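PDB 5D79: berberine bridge enzyme-like 28 from Arabidopsis thaliana, which is a secreted, FAD-dependent oxidoreductase of the berberine bridge enzyme-like family that takes part in the plant's adaptation to salt stress. Local coordinates for residues 270-275 / 375-381; 292-298 / 388-394. One frame throughout, in Å; residues are numbered along the deposited sequence.

How the interactions relate
Two contacts between distant segments show how helices and loops that flank one sheet are joined. From the N terminus, helix 263-276 supplies residues 270-275, strand 284-292 follows, and the turn 292-298 leads into strand 298-306. Much later, strand 363-372 runs into helix 378-388, and the loop after it into strand 396-402. Interaction 1 closes a loop of 99 intervening residues by joining helix 263-276 to the start of helix 378-388; interaction 2 closes one of 89 by joining the hairpin 284-306 to the loop before strand 396-402. The loops cross, since the segments alternate along the chain. The contacts stay separate, their centres about 21 Å apart, yet both belong to the seven-stranded antiparallel sheet and its helices.

Interaction 1 (270-275 / 375-381); sequences IKKWQY and PIPEAAI
A side-chain amide that reads a loop backbone can dock that loop onto a helix, and Gln274 does so here. Residues 270-275 are helical throughout; 375-377 are extended, and a helix starts at Glu378. The CA atoms pair as Gln274-Pro375 (5.8 Å), Lys271-Glu378 (6.6 Å) and Ile270-Ile381 (7.8 Å), so the second segment climbs back toward the earlier residues of the first. Pro375 CG sits over one face of the Tyr275 ring (chi1 m), a CH-pi contact 3.7 Å from the centroid and 24° off the normal. Next, Ile376 presents both backbone polar groups to Gln274 (chi1 m, chi2 t): Ile376 N donates to Gln274 OE1 at 2.9 Å, and Gln274 NE2 donates to Ile376 O at 3.0 Å. This two-point amide pairing is characteristic of Gln and Asn side chains binding extended backbone. Pro377 is the N-cap residue. On the first turn, Glu378 CB meets Lys271 CD at 3.5 Å, an aliphatic contact. One turn on, Ile381 (m, t) points toward helix 263-276, its CD1 3.5 Å from Lys271 CG and its CG2 4.0 Å from Ile270 CG2. Around this interface, Ile270 also packs on Thr288 and Leu290 of strand 284-292, and Gln274 OE1 shares a hydrogen bond with Tyr425 OH of strand 425-434, so helix 263-276 rests on the sheet and helix 378-388 packs against that helix through Ile381 and Val267.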
ATOM      1  N   ILE A 270      10.591  14.545  19.058  1.00 23.25           N
ATOM      2  CA  ILE A 270      10.353  13.198  18.552  1.00 24.15           C
ATOM      3  C   ILE A 270      10.295  12.182  19.710  1.00 22.85           C
ATOM      4  O   ILE A 270       9.432  11.299  19.728  1.00 18.77           O
ATOM      5  CB  ILE A 270      11.438  12.799  17.517  1.00 27.30           C
ATOM      6  CG1 ILE A 270      11.282  13.641  16.228  1.00 26.52           C
ATOM      7  CG2 ILE A 270      11.357  11.313  17.213  1.00 23.37           C
ATOM      8  CD1 ILE A 270      12.549  13.789  15.358  1.00 19.13           C
ATOM      9  N   LYS A 271      11.197  12.327  20.681  1.00 23.80           N
ATOM     10  CA  LYS A 271      11.180  11.498  21.892  1.00 24.61           C
ATOM     11  C   LYS A 271       9.834  11.555  22.602  1.00 26.38           C
ATOM     12  O   LYS A 271       9.311  10.531  23.023  1.00 30.07           O
ATOM     13  CB  LYS A 271      12.282  11.925  22.862  1.00 24.33           C
ATOM     14  CG  LYS A 271      13.669  11.478  22.469  1.00 24.47           C
ATOM     15  CD  LYS A 271      14.630  11.645  23.635  1.00 28.76           C
ATOM     16  CE  LYS A 271      14.253  10.730  24.792  1.00 30.96           C
ATOM     17  NZ  LYS A 271      14.881  11.163  26.074  1.00 33.25           N
ATOM     18  N   LYS A 272       9.280  12.758  22.727  1.00 28.44           N
ATOM     19  CA  LYS A 272       7.971  12.954  23.339  1.00 31.42           C
ATOM     20  C   LYS A 272       6.837  12.407  22.463  1.00 28.98           C
ATOM     21  O   LYS A 272       5.884  11.825  22.982  1.00 28.62           O
ATOM     22  CB  LYS A 272       7.749  14.441  23.634  1.00 39.04           C
ATOM     23  CG  LYS A 272       6.310  14.822  23.941  1.00 45.64           C
ATOM     24  CD  LYS A 272       5.814  14.181  25.233  1.00 49.53           C
ATOM     25  CE  LYS A 272       4.371  14.577  25.547  1.00 47.74           C
ATOM     26  NZ  LYS A 272       4.259  15.996  25.983  1.00 46.76           N
ATOM     27  N   TRP A 273       6.937  12.594  21.146  1.00 25.35           N
ATOM     28  CA  TRP A 273       5.942  12.055  20.211  1.00 20.00           C
ATOM     29  C   TRP A 273       5.791  10.547  20.408  1.00 18.86           C
ATOM     30  O   TRP A 273       4.696  10.010  20.343  1.00 19.79           O
ATOM     31  CB  TRP A 273       6.334  12.378  18.763  1.00 14.73           C
ATOM     32  CG  TRP A 273       5.433  11.785  17.667  1.00 13.94           C
ATOM     33  CD1 TRP A 273       4.349  12.380  17.086  1.00 14.67           C
ATOM     34  CD2 TRP A 273       5.580  10.504  17.013  1.00 14.43           C
ATOM     35  NE1 TRP A 273       3.806  11.549  16.123  1.00 15.16           N
ATOM     36  CE2 TRP A 273       4.539  10.393  16.066  1.00 14.22           C
ATOM     37  CE3 TRP A 273       6.477   9.433  17.159  1.00 13.38           C
ATOM     38  CZ2 TRP A 273       4.371   9.260  15.267  1.00 16.16           C
ATOM     39  CZ3 TRP A 273       6.309   8.309  16.359  1.00 14.52           C
ATOM     40  CH2 TRP A 273       5.266   8.232  15.427  1.00 15.66           C
ATOM     41  N   GLN A 274       6.898   9.871  20.674  1.00 19.28           N
ATOM     42  CA  GLN A 274       6.904   8.415  20.776  1.00 21.30           C
ATOM     43  C   GLN A 274       6.044   7.887  21.902  1.00 20.39           C
ATOM     44  O   GLN A 274       5.593   6.744  21.859  1.00 21.49           O
ATOM     45  CB  GLN A 274       8.326   7.896  20.968  1.00 22.20           C
ATOM     46  CG  GLN A 274       9.106   7.721  19.690  1.00 16.99           C
ATOM     47  CD  GLN A 274      10.341   6.901  19.922  1.00 18.46           C
ATOM     48  OE1 GLN A 274      10.557   5.896  19.260  1.00 18.53           O
ATOM     49  NE2 GLN A 274      11.158   7.317  20.888  1.00 21.93           N
ATOM     50  N   TYR A 275       5.838   8.714  22.918  1.00 19.75           N
ATOM     51  CA  TYR A 275       5.052   8.309  24.070  1.00 20.34           C
ATOM     52  C   TYR A 275       3.596   8.776  23.948  1.00 23.09           C
ATOM     53  O   TYR A 275       2.697   8.172  24.528  1.00 28.72           O
ATOM     54  CB  TYR A 275       5.691   8.846  25.354  1.00 23.17           C
ATOM     55  CG  TYR A 275       7.046   8.231  25.664  1.00 31.39           C
ATOM     56  CD1 TYR A 275       8.220   8.784  25.158  1.00 33.38           C
ATOM     57  CD2 TYR A 275       7.148   7.099  26.460  1.00 34.84           C
ATOM     58  CE1 TYR A 275       9.458   8.229  25.434  1.00 35.95           C
ATOM     59  CE2 TYR A 275       8.382   6.536  26.751  1.00 37.15           C
ATOM     60  CZ  TYR A 275       9.536   7.096  26.232  1.00 40.07           C
ATOM     61  OH  TYR A 275      10.766   6.525  26.523  1.00 43.32           O
ATOM     62  N   PRO A 375       9.446   2.757  22.811  1.00 16.55           N
ATOM     63  CA  PRO A 375      10.167   3.933  22.308  1.00 18.05           C
ATOM     64  C   PRO A 375      11.658   3.683  22.090  1.00 18.17           C
ATOM     65  O   PRO A 375      12.325   3.128  22.965  1.00 20.03           O
ATOM     66  CB  PRO A 375       9.933   4.973  23.409  1.00 18.42           C
ATOM     67  CG  PRO A 375       8.633   4.571  23.999  1.00 18.63           C
ATOM     68  CD  PRO A 375       8.702   3.074  24.042  1.00 16.96           C
ATOM     69  N   ILE A 376      12.158   4.055  20.916  1.00 15.18           N
ATOM     70  CA  ILE A 376      13.569   3.912  20.614  1.00 15.79           C
ATOM     71  C   ILE A 376      14.325   5.003  21.356  1.00 18.33           C
ATOM     72  O   ILE A 376      13.772   6.078  21.610  1.00 20.22           O
ATOM     73  CB  ILE A 376      13.839   4.000  19.107  1.00 16.51           C
ATOM     74  CG1 ILE A 376      13.763   5.458  18.642  1.00 17.61           C
ATOM     75  CG2 ILE A 376      12.862   3.102  18.363  1.00 16.18           C
ATOM     76  CD1 ILE A 376      14.015   5.667  17.182  1.00 20.15           C
ATOM     77  N   PRO A 377      15.582   4.722  21.733  1.00 15.46           N
ATOM     78  CA  PRO A 377      16.382   5.680  22.500  1.00 19.83           C
ATOM     79  C   PRO A 377      16.732   6.945  21.728  1.00 19.07           C
ATOM     80  O   PRO A 377      16.805   6.922  20.502  1.00 16.67           O
ATOM     81  CB  PRO A 377      17.655   4.892  22.824  1.00 21.00           C
ATOM     82  CG  PRO A 377      17.723   3.846  21.797  1.00 20.42           C
ATOM     83  CD  PRO A 377      16.300   3.451  21.548  1.00 14.88           C
ATOM     84  N   GLU A 378      16.956   8.026  22.468  1.00 19.21           N
ATOM     85  CA  GLU A 378      17.375   9.299  21.906  1.00 18.98           C
ATOM     86  C   GLU A 378      18.540   9.092  20.952  1.00 19.50           C
ATOM     87  O   GLU A 378      18.615   9.732  19.909  1.00 19.35           O
ATOM     88  CB  GLU A 378      17.769  10.261  23.024  1.00 21.54           C
ATOM     89  CG  GLU A 378      18.208  11.639  22.552  1.00 23.83           C
ATOM     90  CD  GLU A 378      18.692  12.526  23.697  1.00 27.45           C
ATOM     91  OE1 GLU A 378      19.303  11.991  24.657  1.00 29.79           O
ATOM     92  OE2 GLU A 378      18.461  13.759  23.628  1.00 27.83           O
ATOM     93  N   ALA A 379      19.432   8.175  21.323  1.00 20.32           N
ATOM     94  CA  ALA A 379      20.594   7.818  20.519  1.00 19.38           C
ATOM     95  C   ALA A 379      20.196   7.267  19.150  1.00 21.20           C
ATOM     96  O   ALA A 379      20.846   7.559  18.145  1.00 18.29           O
ATOM     97  CB  ALA A 379      21.450   6.806  21.260  1.00 19.87           C
ATOM     98  N   ALA A 380      19.138   6.463  19.109  1.00 17.46           N
ATOM     99  CA  ALA A 380      18.663   5.933  17.842  1.00 15.33           C
ATOM    100  C   ALA A 380      18.136   7.059  16.960  1.00 18.62           C
ATOM    101  O   ALA A 380      18.379   7.092  15.748  1.00 19.41           O
ATOM    102  CB  ALA A 380      17.589   4.894  18.067  1.00 14.22           C
ATOM    103  N   ILE A 381      17.408   7.985  17.572  1.00 18.85           N
ATOM    104  CA  ILE A 381      16.810   9.093  16.834  1.00 19.79           C
ATOM    105  C   ILE A 381      17.878   9.991  16.190  1.00 19.05           C
ATOM    106  O   ILE A 381      17.739  10.421  15.037  1.00 18.43           O
ATOM    107  CB  ILE A 381      15.885   9.934  17.748  1.00 18.23           C
ATOM    108  CG1 ILE A 381      14.744   9.066  18.266  1.00 13.42           C
ATOM    109  CG2 ILE A 381      15.301  11.122  16.990  1.00 19.10           C
ATOM    110  CD1 ILE A 381      14.103   9.610  19.505  1.00 13.70           C
TER

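Interaction 2 (292-298 / 388-394)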
ATOM      1  N   ARG A 292      14.699  15.799   3.770  1.00 23.39           N
ATOM      2  CA  ARG A 292      15.280  17.079   3.372  1.00 30.23           C
ATOM      3  C   ARG A 292      14.231  18.168   3.238  1.00 30.95           C
ATOM      4  O   ARG A 292      13.077  17.899   2.899  1.00 31.46           O
ATOM      5  CB  ARG A 292      16.019  16.964   2.039  1.00 34.76           C
ATOM      6  CG  ARG A 292      17.284  16.158   2.065  1.00 36.91           C
ATOM      7  CD  ARG A 292      18.421  16.845   2.808  1.00 35.01           C
ATOM      8  NE  ARG A 292      19.520  15.901   2.972  1.00 35.28           N
ATOM      9  CZ  ARG A 292      20.543  15.796   2.131  1.00 38.10           C
ATOM     10  NH1 ARG A 292      20.623  16.609   1.081  1.00 42.96           N
ATOM     11  NH2 ARG A 292      21.492  14.893   2.347  1.00 34.07           N
ATOM     12  N   SER A 293      14.651  19.403   3.488  1.00 37.26           N
ATOM     13  CA  SER A 293      13.827  20.571   3.214  1.00 42.00           C
ATOM     14  C   SER A 293      14.262  21.226   1.904  1.00 46.47           C
ATOM     15  O   SER A 293      15.301  20.873   1.343  1.00 43.97           O
ATOM     16  CB  SER A 293      13.911  21.573   4.367  1.00 44.12           C
ATOM     17  OG  SER A 293      15.234  22.048   4.534  1.00 47.20           O
ATOM     18  N   ASN A 294      13.464  22.183   1.430  1.00 58.53           N
ATOM     19  CA  ASN A 294      13.780  22.950   0.218  1.00 63.81           C
ATOM     20  C   ASN A 294      15.150  23.611   0.305  1.00 61.06           C
ATOM     21  O   ASN A 294      15.805  23.848  -0.710  1.00 63.84           O
ATOM     22  CB  ASN A 294      12.720  24.029  -0.047  1.00 71.28           C
ATOM     23  CG  ASN A 294      11.307  23.575   0.300  1.00 76.59           C
ATOM     24  OD1 ASN A 294      11.029  22.377   0.399  1.00 78.10           O
ATOM     25  ND2 ASN A 294      10.405  24.539   0.484  1.00 77.96           N
ATOM     26  N   LYS A 295      15.569  23.911   1.528  1.00 53.04           N
ATOM     27  CA  LYS A 295      16.860  24.525   1.776  1.00 50.04           C
ATOM     28  C   LYS A 295      17.942  23.465   1.955  1.00 49.18           C
ATOM     29  O   LYS A 295      18.996  23.733   2.530  1.00 49.54           O
ATOM     30  CB  LYS A 295      16.785  25.431   3.006  1.00 50.12           C
ATOM     31  CG  LYS A 295      15.867  26.647   2.829  1.00 51.15           C
ATOM     32  CD  LYS A 295      15.804  27.485   4.103  1.00 50.71           C
ATOM     33  CE  LYS A 295      15.574  28.955   3.808  1.00 50.98           C
ATOM     34  NZ  LYS A 295      16.489  29.804   4.629  1.00 52.37           N
ATOM     35  N   ASN A 296      17.661  22.260   1.461  1.00 48.87           N
ATOM     36  CA  ASN A 296      18.629  21.159   1.415  1.00 47.66           C
ATOM     37  C   ASN A 296      19.255  20.810   2.771  1.00 45.63           C
ATOM     38  O   ASN A 296      20.450  20.525   2.863  1.00 46.37           O
ATOM     39  CB  ASN A 296      19.735  21.479   0.404  1.00 49.50           C
ATOM     40  CG  ASN A 296      20.478  20.240  -0.063  1.00 52.05           C
ATOM     41  OD1 ASN A 296      19.927  19.135  -0.088  1.00 48.64           O
ATOM     42  ND2 ASN A 296      21.738  20.419  -0.434  1.00 56.09           N
ATOM     43  N   ALA A 297      18.436  20.824   3.818  1.00 42.58           N
ATOM     44  CA  ALA A 297      18.873  20.411   5.145  1.00 37.17           C
ATOM     45  C   ALA A 297      17.844  19.479   5.778  1.00 30.06           C
ATOM     46  O   ALA A 297      16.653  19.551   5.475  1.00 28.52           O
ATOM     47  CB  ALA A 297      19.111  21.616   6.024  1.00 37.66           C
ATOM     48  N   VAL A 298      18.311  18.597   6.650  1.00 28.11           N
ATOM     49  CA  VAL A 298      17.430  17.670   7.339  1.00 23.07           C
ATOM     50  C   VAL A 298      16.527  18.418   8.319  1.00 22.49           C
ATOM     51  O   VAL A 298      16.971  19.302   9.059  1.00 21.85           O
ATOM     52  CB  VAL A 298      18.239  16.588   8.080  1.00 21.60           C
ATOM     53  CG1 VAL A 298      17.322  15.561   8.723  1.00 17.17           C
ATOM     54  CG2 VAL A 298      19.188  15.918   7.122  1.00 22.61           C
ATOM     55  N   LEU A 388      20.332  10.714   7.221  1.00 18.64           N
ATOM     56  CA  LEU A 388      19.618  11.469   6.197  1.00 18.05           C
ATOM     57  C   LEU A 388      20.445  12.633   5.642  1.00 18.08           C
ATOM     58  O   LEU A 388      20.132  13.182   4.587  1.00 18.38           O
ATOM     59  CB  LEU A 388      18.289  11.982   6.752  1.00 19.14           C
ATOM     60  CG  LEU A 388      17.146  10.965   6.759  1.00 21.45           C
ATOM     61  CD1 LEU A 388      16.114  11.356   7.780  1.00 19.83           C
ATOM     62  CD2 LEU A 388      16.510  10.872   5.388  1.00 20.41           C
ATOM     63  N   GLU A 389      21.509  13.000   6.347  1.00 18.98           N
ATOM     64  CA  GLU A 389      22.437  14.004   5.845  1.00 20.48           C
ATOM     65  C   GLU A 389      23.303  13.459   4.701  1.00 22.29           C
ATOM     66  O   GLU A 389      24.029  14.217   4.052  1.00 21.65           O
ATOM     67  CB  GLU A 389      23.326  14.515   6.975  1.00 23.07           C
ATOM     68  CG  GLU A 389      22.568  14.856   8.246  1.00 28.94           C
ATOM     69  CD  GLU A 389      23.477  15.375   9.354  1.00 36.97           C
ATOM     70  OE1 GLU A 389      24.713  15.228   9.237  1.00 41.19           O
ATOM     71  OE2 GLU A 389      22.956  15.935  10.342  1.00 38.85           O
ATOM     72  N   ALA A 390      23.229  12.149   4.469  1.00 24.26           N
ATOM     73  CA  ALA A 390      23.988  11.486   3.402  1.00 23.20           C
ATOM     74  C   ALA A 390      23.598  12.030   2.034  1.00 26.31           C
ATOM     75  O   ALA A 390      22.434  12.354   1.812  1.00 25.65           O
ATOM     76  CB  ALA A 390      23.771   9.977   3.451  1.00 23.01           C
ATOM     77  N   PRO A 391      24.574  12.134   1.113  1.00 29.49           N
ATOM     78  CA  PRO A 391      24.297  12.722  -0.198  1.00 27.25           C
ATOM     79  C   PRO A 391      23.220  11.943  -0.930  1.00 24.46           C
ATOM     80  O   PRO A 391      22.337  12.548  -1.537  1.00 24.14           O
ATOM     81  CB  PRO A 391      25.641  12.616  -0.932  1.00 28.74           C
ATOM     82  CG  PRO A 391      26.663  12.410   0.133  1.00 30.82           C
ATOM     83  CD  PRO A 391      25.967  11.658   1.218  1.00 31.41           C
ATOM     84  N   GLU A 392      23.287  10.616  -0.845  1.00 25.06           N
ATOM     85  CA  GLU A 392      22.355   9.749  -1.560  1.00 23.43           C
ATOM     86  C   GLU A 392      20.984   9.691  -0.853  1.00 22.32           C
ATOM     87  O   GLU A 392      20.036   9.094  -1.358  1.00 22.04           O
ATOM     88  CB  GLU A 392      22.971   8.344  -1.749  1.00 24.23           C
ATOM     89  CG  GLU A 392      23.041   7.420  -0.519  1.00 28.57           C
ATOM     90  CD  GLU A 392      24.256   7.654   0.377  1.00 27.66           C
ATOM     91  OE1 GLU A 392      24.946   8.674   0.204  1.00 24.35           O
ATOM     92  OE2 GLU A 392      24.514   6.811   1.271  1.00 27.64           O
ATOM     93  N   ALA A 393      20.867  10.349   0.296  1.00 24.18           N
ATOM     94  CA  ALA A 393      19.577  10.447   0.982  1.00 24.51           C
ATOM     95  C   ALA A 393      18.856  11.776   0.719  1.00 21.50           C
ATOM     96  O   ALA A 393      17.979  12.162   1.496  1.00 22.98           O
ATOM     97  CB  ALA A 393      19.764  10.248   2.481  1.00 24.96           C
ATOM     98  N   ARG A 394      19.224  12.471  -0.358  1.00 18.07           N
ATOM     99  CA  ARG A 394      18.623  13.764  -0.685  1.00 21.14           C
ATOM    100  C   ARG A 394      17.132  13.643  -0.980  1.00 23.72           C
ATOM    101  O   ARG A 394      16.356  14.543  -0.646  1.00 25.86           O
ATOM    102  CB  ARG A 394      19.319  14.426  -1.882  1.00 22.80           C
ATOM    103  CG  ARG A 394      18.880  15.879  -2.069  1.00 28.28           C
ATOM    104  CD  ARG A 394      19.608  16.572  -3.197  1.00 35.69           C
ATOM    105  NE  ARG A 394      19.318  15.967  -4.499  1.00 45.65           N
ATOM    106  CZ  ARG A 394      18.300  16.315  -5.288  1.00 44.36           C
ATOM    107  NH1 ARG A 394      17.456  17.264  -4.901  1.00 43.62           N
ATOM    108  NH2 ARG A 394      18.122  15.712  -6.460  1.00 42.54           N
TER
HETATM  109  O   HOH W   1      14.466  14.127   1.517  1.00 14.45           O
HETATM  110  O   HOH W   2      17.728  14.035   4.250  1.00 42.03           O
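One long side chain can bridge two loops when its rotamers carry the charged end to a backbone carbonyl. Arg292 has m at both chi1 and chi2 and t at chi3, which brings its guanidinium to the bend at 388-391. Arg292 NE and Arg292 NH2 both donate to Leu388 O, at 3.2 and 3.1 Å, a bifurcated arrangement on a single acceptor; Glu389 O and Ala390 O are close to Arg292 NH2 but not hydrogen-bonded. Ala393 O and Arg394 CA lie over one guanidinium face. Arg292 NH1 donates a hydrogen bond to Asn296 OD1 at 2.9 Å; Asn296 adopts t at chi1. Arg394, t at chi1 and chi2, leads its end away, but its CG still lies 3.7 Å from Arg292 NH1. Val298, also t, sets CG2 4.1 Å from Leu388 CB and 3.7 Å from Glu389 CG. Water 1 joins Arg292 N to Arg394 O. A type I turn, Ser293 to Asn296, with a G1 beta bulge at left-handed Asn296, closes the hairpin of strands 284-292 and 298-306, tied to the helix-to-strand loop at the same end of three neighbouring inner strands of the antiparallel sheet.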